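Local structure of CrmK (Actinoalloteichus sp. WH1-2216-6, 5I1V) at residues L235-V241 with L356-Y360; E269-R273 with Y360-S364. The protein is a flavoenzyme with covalently bound FAD, probably an oxidase, that takes part in recycling shunt products during caerulomycin biosynthesis. All coordinates share one frame; numbering follows the deposited sequence.

Contact 1: residues L235-V241 with L356-Y360; sequences LTEADYV and LAAAY
Two helices, 237-253 and 353-364, of what is, by analogy with the berberine bridge enzyme family, probably the substrate domain meet where the ring of Tyr360 is laid against Glu237 in the first turn of the earlier helix. The short segments run 125° apart with axes 9.4 Å from each other, and the ring of Tyr360 fills the space between them. A trans chi1 of -169° carries this ring off its own helix toward Glu237, whose CA sits above the ring centre, 3.5 Å from the centroid, in a CH-pi contact. Beyond it the aliphatic part of Glu237 follows the same ring, and its OE2 ends beside the methyl of Ala357. Tyr240 and Tyr360 point in opposite senses, CB of Tyr240 lying 3.4 Å from CD1 of Tyr360, the two rings oblique at 45°. The turn beneath the ring is fixed by an N-cap: OG1 of Thr236 accepts from the N of Asp239 in a nearly straight 3.1 Å bond. A serine in place of Tyr360 would probably leave CA and CB of Glu237 without the ring face that covers them. Farther along, the helices draw together through aliphatic groups, CG2 of Val241 standing 4.0 Å from CB of Leu356.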
loop_
_atom_site.group_PDB
_atom_site.type_symbol
_atom_site.label_atom_id
_atom_site.label_comp_id
_atom_site.label_asym_id
_atom_site.label_seq_id
_atom_site.Cartn_x
_atom_site.Cartn_y
_atom_site.Cartn_z
ATOM N N LEU A 235 30.735 1.896 -13.366
ATOM C CA LEU A 235 30.563 0.589 -13.967
ATOM C C LEU A 235 31.150 0.562 -15.367
ATOM O O LEU A 235 30.998 1.526 -16.120
ATOM C CB LEU A 235 29.053 0.303 -14.018
ATOM C CG LEU A 235 28.502 -1.076 -14.325
ATOM C CD1 LEU A 235 29.110 -2.130 -13.409
ATOM C CD2 LEU A 235 26.995 -1.004 -14.151
ATOM N N THR A 236 31.876 -0.494 -15.699
ATOM C CA THR A 236 32.279 -0.734 -17.080
ATOM C C THR A 236 31.545 -1.952 -17.617
ATOM O O THR A 236 30.943 -2.688 -16.861
ATOM C CB THR A 236 33.766 -1.038 -17.224
ATOM O OG1 THR A 236 34.069 -2.300 -16.612
ATOM C CG2 THR A 236 34.619 0.086 -16.597
ATOM N N GLU A 237 31.650 -2.173 -18.926
ATOM C CA GLU A 237 31.044 -3.332 -19.535
ATOM C C GLU A 237 31.572 -4.596 -18.937
ATOM O O GLU A 237 30.803 -5.517 -18.659
ATOM C CB GLU A 237 31.254 -3.379 -21.049
ATOM C CG GLU A 237 30.612 -4.634 -21.630
ATOM C CD GLU A 237 30.916 -4.871 -23.083
ATOM O OE1 GLU A 237 30.614 -3.989 -23.887
ATOM O OE2 GLU A 237 31.444 -5.953 -23.414
ATOM N N ALA A 238 32.884 -4.664 -18.751
ATOM C CA ALA A 238 33.489 -5.872 -18.183
ATOM C C ALA A 238 33.032 -6.123 -16.754
ATOM O O ALA A 238 32.719 -7.263 -16.368
ATOM C CB ALA A 238 35.014 -5.767 -18.251
ATOM N N ASP A 239 32.961 -5.077 -15.938
ATOM C CA ASP A 239 32.404 -5.267 -14.595
ATOM C C ASP A 239 30.955 -5.744 -14.650
ATOM O O ASP A 239 30.585 -6.636 -13.898
ATOM C CB ASP A 239 32.438 -3.994 -13.759
ATOM C CG ASP A 239 33.827 -3.654 -13.269
ATOM O OD1 ASP A 239 34.721 -4.541 -13.332
ATOM O OD2 ASP A 239 34.009 -2.505 -12.794
ATOM N N TYR A 240 30.135 -5.125 -15.492
ATOM C CA TYR A 240 28.750 -5.582 -15.581
ATOM C C TYR A 240 28.696 -7.072 -15.917
ATOM O O TYR A 240 27.996 -7.830 -15.227
ATOM C CB TYR A 240 27.948 -4.775 -16.598
ATOM C CG TYR A 240 26.532 -5.288 -16.721
ATOM C CD1 TYR A 240 25.549 -4.864 -15.831
ATOM C CD2 TYR A 240 26.179 -6.211 -17.704
ATOM C CE1 TYR A 240 24.260 -5.321 -15.932
ATOM C CE2 TYR A 240 24.873 -6.681 -17.809
ATOM C CZ TYR A 240 23.921 -6.217 -16.915
ATOM O OH TYR A 240 22.616 -6.672 -16.938
ATOM N N VAL A 241 29.417 -7.484 -16.969
ATOM C CA VAL A 241 29.398 -8.878 -17.438
ATOM C C VAL A 241 29.876 -9.821 -16.328
ATOM O O VAL A 241 29.241 -10.846 -16.033
ATOM C CB VAL A 241 30.193 -9.085 -18.768
ATOM C CG1 VAL A 241 30.276 -10.575 -19.149
ATOM C CG2 VAL A 241 29.567 -8.288 -19.921
ATOM N N LEU A 356 25.179 -11.041 -22.219
ATOM C CA LEU A 356 25.386 -9.996 -21.239
ATOM C C LEU A 356 25.941 -8.691 -21.826
ATOM O O LEU A 356 25.532 -7.621 -21.386
ATOM C CB LEU A 356 26.222 -10.490 -20.060
ATOM C CG LEU A 356 25.589 -11.686 -19.354
ATOM C CD1 LEU A 356 26.477 -12.177 -18.210
ATOM C CD2 LEU A 356 24.181 -11.331 -18.873
ATOM N N ALA A 357 26.839 -8.744 -22.806
ATOM C CA ALA A 357 27.274 -7.481 -23.459
ATOM C C ALA A 357 26.163 -6.839 -24.319
ATOM O O ALA A 357 26.056 -5.620 -24.401
ATOM C CB ALA A 357 28.543 -7.671 -24.275
ATOM N N ALA A 358 25.338 -7.664 -24.943
ATOM C CA ALA A 358 24.123 -7.176 -25.591
ATOM C C ALA A 358 23.220 -6.420 -24.603
ATOM O O ALA A 358 22.662 -5.401 -24.936
ATOM C CB ALA A 358 23.366 -8.322 -26.237
ATOM N N ALA A 359 23.098 -6.925 -23.383
ATOM C CA ALA A 359 22.264 -6.281 -22.365
ATOM C C ALA A 359 22.928 -5.015 -21.957
ATOM O O ALA A 359 22.285 -3.978 -21.913
ATOM C CB ALA A 359 22.104 -7.162 -21.153
ATOM N N TYR A 360 24.234 -5.079 -21.689
ATOM C CA TYR A 360 24.973 -3.845 -21.330
ATOM C C TYR A 360 24.737 -2.727 -22.337
ATOM O O TYR A 360 24.501 -1.573 -21.963
ATOM C CB TYR A 360 26.453 -4.107 -21.142
ATOM C CG TYR A 360 27.177 -2.933 -20.523
ATOM C CD1 TYR A 360 27.098 -2.676 -19.159
ATOM C CD2 TYR A 360 27.938 -2.064 -21.310
ATOM C CE1 TYR A 360 27.779 -1.595 -18.589
ATOM C CE2 TYR A 360 28.597 -0.972 -20.759
ATOM C CZ TYR A 360 28.532 -0.744 -19.411
ATOM O OH TYR A 360 29.208 0.360 -18.893
#

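Contact 2: residues E269-R273 with Y360-S364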
loop_
_atom_site.group_PDB
_atom_site.type_symbol
_atom_site.label_atom_id
_atom_site.label_comp_id
_atom_site.label_asym_id
_atom_site.label_seq_id
_atom_site.Cartn_x
_atom_site.Cartn_y
_atom_site.Cartn_z
ATOM N N GLU A 269 18.542 -6.302 -9.686
ATOM C CA GLU A 269 17.820 -5.436 -10.603
ATOM C C GLU A 269 18.857 -4.664 -11.392
ATOM O O GLU A 269 19.567 -3.826 -10.834
ATOM C CB GLU A 269 16.958 -4.426 -9.877
ATOM C CG GLU A 269 15.884 -5.021 -9.008
ATOM C CD GLU A 269 14.902 -3.971 -8.483
ATOM O OE1 GLU A 269 14.925 -3.713 -7.260
ATOM O OE2 GLU A 269 14.121 -3.401 -9.303
ATOM N N CYS A 270 18.894 -4.923 -12.680
ATOM C CA CYS A 270 19.800 -4.220 -13.563
ATOM C C CYS A 270 19.077 -3.119 -14.327
ATOM O O CYS A 270 18.654 -3.324 -15.440
ATOM C CB CYS A 270 20.389 -5.217 -14.546
ATOM S SG CYS A 270 21.178 -6.605 -13.722
ATOM N N PHE A 271 18.948 -1.976 -13.677
ATOM C CA PHE A 271 18.377 -0.793 -14.237
ATOM C C PHE A 271 19.202 -0.227 -15.382
ATOM O O PHE A 271 20.442 -0.397 -15.437
ATOM C CB PHE A 271 18.302 0.286 -13.183
ATOM C CG PHE A 271 17.356 0.002 -12.042
ATOM C CD1 PHE A 271 15.982 0.111 -12.209
ATOM C CD2 PHE A 271 17.846 -0.287 -10.785
ATOM C CE1 PHE A 271 15.119 -0.119 -11.141
ATOM C CE2 PHE A 271 17.006 -0.488 -9.717
ATOM C CZ PHE A 271 15.633 -0.401 -9.888
ATOM N N HIS A 272 18.508 0.464 -16.273
ATOM C CA HIS A 272 19.142 1.318 -17.242
ATOM C C HIS A 272 19.968 2.366 -16.507
ATOM O O HIS A 272 19.635 2.795 -15.396
ATOM C CB HIS A 272 18.105 1.997 -18.148
ATOM C CG HIS A 272 18.720 2.866 -19.191
ATOM N ND1 HIS A 272 18.847 4.230 -19.037
ATOM C CD2 HIS A 272 19.273 2.566 -20.384
ATOM C CE1 HIS A 272 19.467 4.732 -20.094
ATOM N NE2 HIS A 272 19.737 3.741 -20.927
ATOM N N ARG A 273 21.048 2.784 -17.174
ATOM C CA ARG A 273 22.007 3.735 -16.630
ATOM C C ARG A 273 21.364 4.966 -16.004
ATOM O O ARG A 273 21.823 5.455 -14.964
ATOM C CB ARG A 273 23.003 4.159 -17.736
ATOM C CG ARG A 273 23.944 5.301 -17.352
ATOM C CD ARG A 273 25.145 5.438 -18.293
ATOM N NE ARG A 273 26.427 5.182 -17.625
ATOM C CZ ARG A 273 27.293 4.263 -18.027
ATOM N NH1 ARG A 273 27.020 3.567 -19.106
ATOM N NH2 ARG A 273 28.428 4.047 -17.374
ATOM N N TYR A 360 24.234 -5.079 -21.689
ATOM C CA TYR A 360 24.973 -3.845 -21.330
ATOM C C TYR A 360 24.737 -2.727 -22.337
ATOM O O TYR A 360 24.501 -1.573 -21.963
ATOM C CB TYR A 360 26.453 -4.107 -21.142
ATOM C CG TYR A 360 27.177 -2.933 -20.523
ATOM C CD1 TYR A 360 27.098 -2.676 -19.159
ATOM C CD2 TYR A 360 27.938 -2.064 -21.310
ATOM C CE1 TYR A 360 27.779 -1.595 -18.589
ATOM C CE2 TYR A 360 28.597 -0.972 -20.759
ATOM C CZ TYR A 360 28.532 -0.744 -19.411
ATOM O OH TYR A 360 29.208 0.360 -18.893
ATOM N N ARG A 361 24.749 -3.080 -23.609
ATOM C CA ARG A 361 24.618 -2.093 -24.678
ATOM C C ARG A 361 23.315 -1.302 -24.601
ATOM O O ARG A 361 23.309 -0.081 -24.743
ATOM C CB ARG A 361 24.699 -2.788 -26.041
ATOM C CG ARG A 361 24.876 -1.834 -27.215
ATOM C CD ARG A 361 23.556 -1.412 -27.855
ATOM N NE ARG A 361 23.242 -2.253 -29.013
ATOM C CZ ARG A 361 22.625 -1.838 -30.115
ATOM N NH1 ARG A 361 22.229 -0.570 -30.252
ATOM N NH2 ARG A 361 22.413 -2.702 -31.100
ATOM N N HIS A 362 22.204 -2.011 -24.388
ATOM C CA HIS A 362 20.902 -1.370 -24.205
ATOM C C HIS A 362 20.757 -0.722 -22.826
ATOM O O HIS A 362 20.137 0.332 -22.692
ATOM C CB HIS A 362 19.798 -2.401 -24.446
ATOM C CG HIS A 362 19.746 -2.898 -25.850
ATOM N ND1 HIS A 362 19.187 -2.162 -26.878
ATOM C CD2 HIS A 362 20.227 -4.028 -26.417
ATOM C CE1 HIS A 362 19.310 -2.832 -28.013
ATOM N NE2 HIS A 362 19.935 -3.967 -27.762
ATOM N N LEU A 363 21.315 -1.337 -21.784
ATOM C CA LEU A 363 21.290 -0.725 -20.430
ATOM C C LEU A 363 22.175 0.518 -20.251
ATOM O O LEU A 363 21.861 1.354 -19.409
ATOM C CB LEU A 363 21.656 -1.753 -19.359
ATOM C CG LEU A 363 20.683 -2.938 -19.219
ATOM C CD1 LEU A 363 21.351 -4.040 -18.403
ATOM C CD2 LEU A 363 19.373 -2.493 -18.572
ATOM N N SER A 364 23.276 0.657 -21.007
ATOM C CA SER A 364 24.017 1.945 -20.953
ATOM C C SER A 364 23.691 2.960 -22.063
ATOM O O SER A 364 24.131 4.109 -21.981
ATOM C CB SER A 364 25.532 1.720 -20.946
ATOM O OG SER A 364 25.901 0.966 -22.053
#
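Leu363 and its neighbours in segment 360-364 of helix 353-364 pack against Cys270, His272 and Arg273 at the end of strand 265-271, an inner strand of the large antiparallel sheet in this FAD-linked oxidoreductase fold. Among the polar contacts, the backbone N of Arg273 donates to O of Leu363 over 2.8 Å, with the donor almost in line with the C=O bond (168°). This same oxygen has CA of His272 at 3.5 Å in a CA-H...O contact. The His272 imidazole turns its CD2 to the carbonyls of 362-363: O of Leu363 is the closer, 3.0 Å from CD2 and oblique to the ring, beside O of His362, which lies in the ring plane 3.3 Å from the same carbon. The imidazole nitrogens are engaged by Ser274 OG and Arg365 O. Within 360-364, OG of Ser364 turns back to O of Tyr360, which also accepts from the N of Ser364, so two donors grip one carbonyl. Apolar packing centres on Leu363, whose chi1 of -63° sends the branched end to the strand, while Trp420 of helix 414-428 also touches this leucine. Its CD1 meets CB of Cys270 at 4.1 Å, and its CD2 comes to 3.3 Å from O of Cys270.

In the fold
From strand 222-231 the chain enters helix 237-253 and then runs through strand 265-271. Both pieces are met by helix 353-364, which returns after the hairpin partner 277-285 and further helices and strands. Contact 1 closes the longer loop, with 114 residues between its segments. Contact 2, closing 86, opens inside that loop but ends beyond it, so the two loops overlap and cross, staggered along helix 353-364 and sharing Tyr360. Their centres lie 8 Å apart, and Tyr240 of contact 1 touches both Cys270 and Leu363 of contact 2. Together they tie two helices to the eight-stranded antiparallel sheet, with the side chain of Phe271 about 13 Å from the bound FAD.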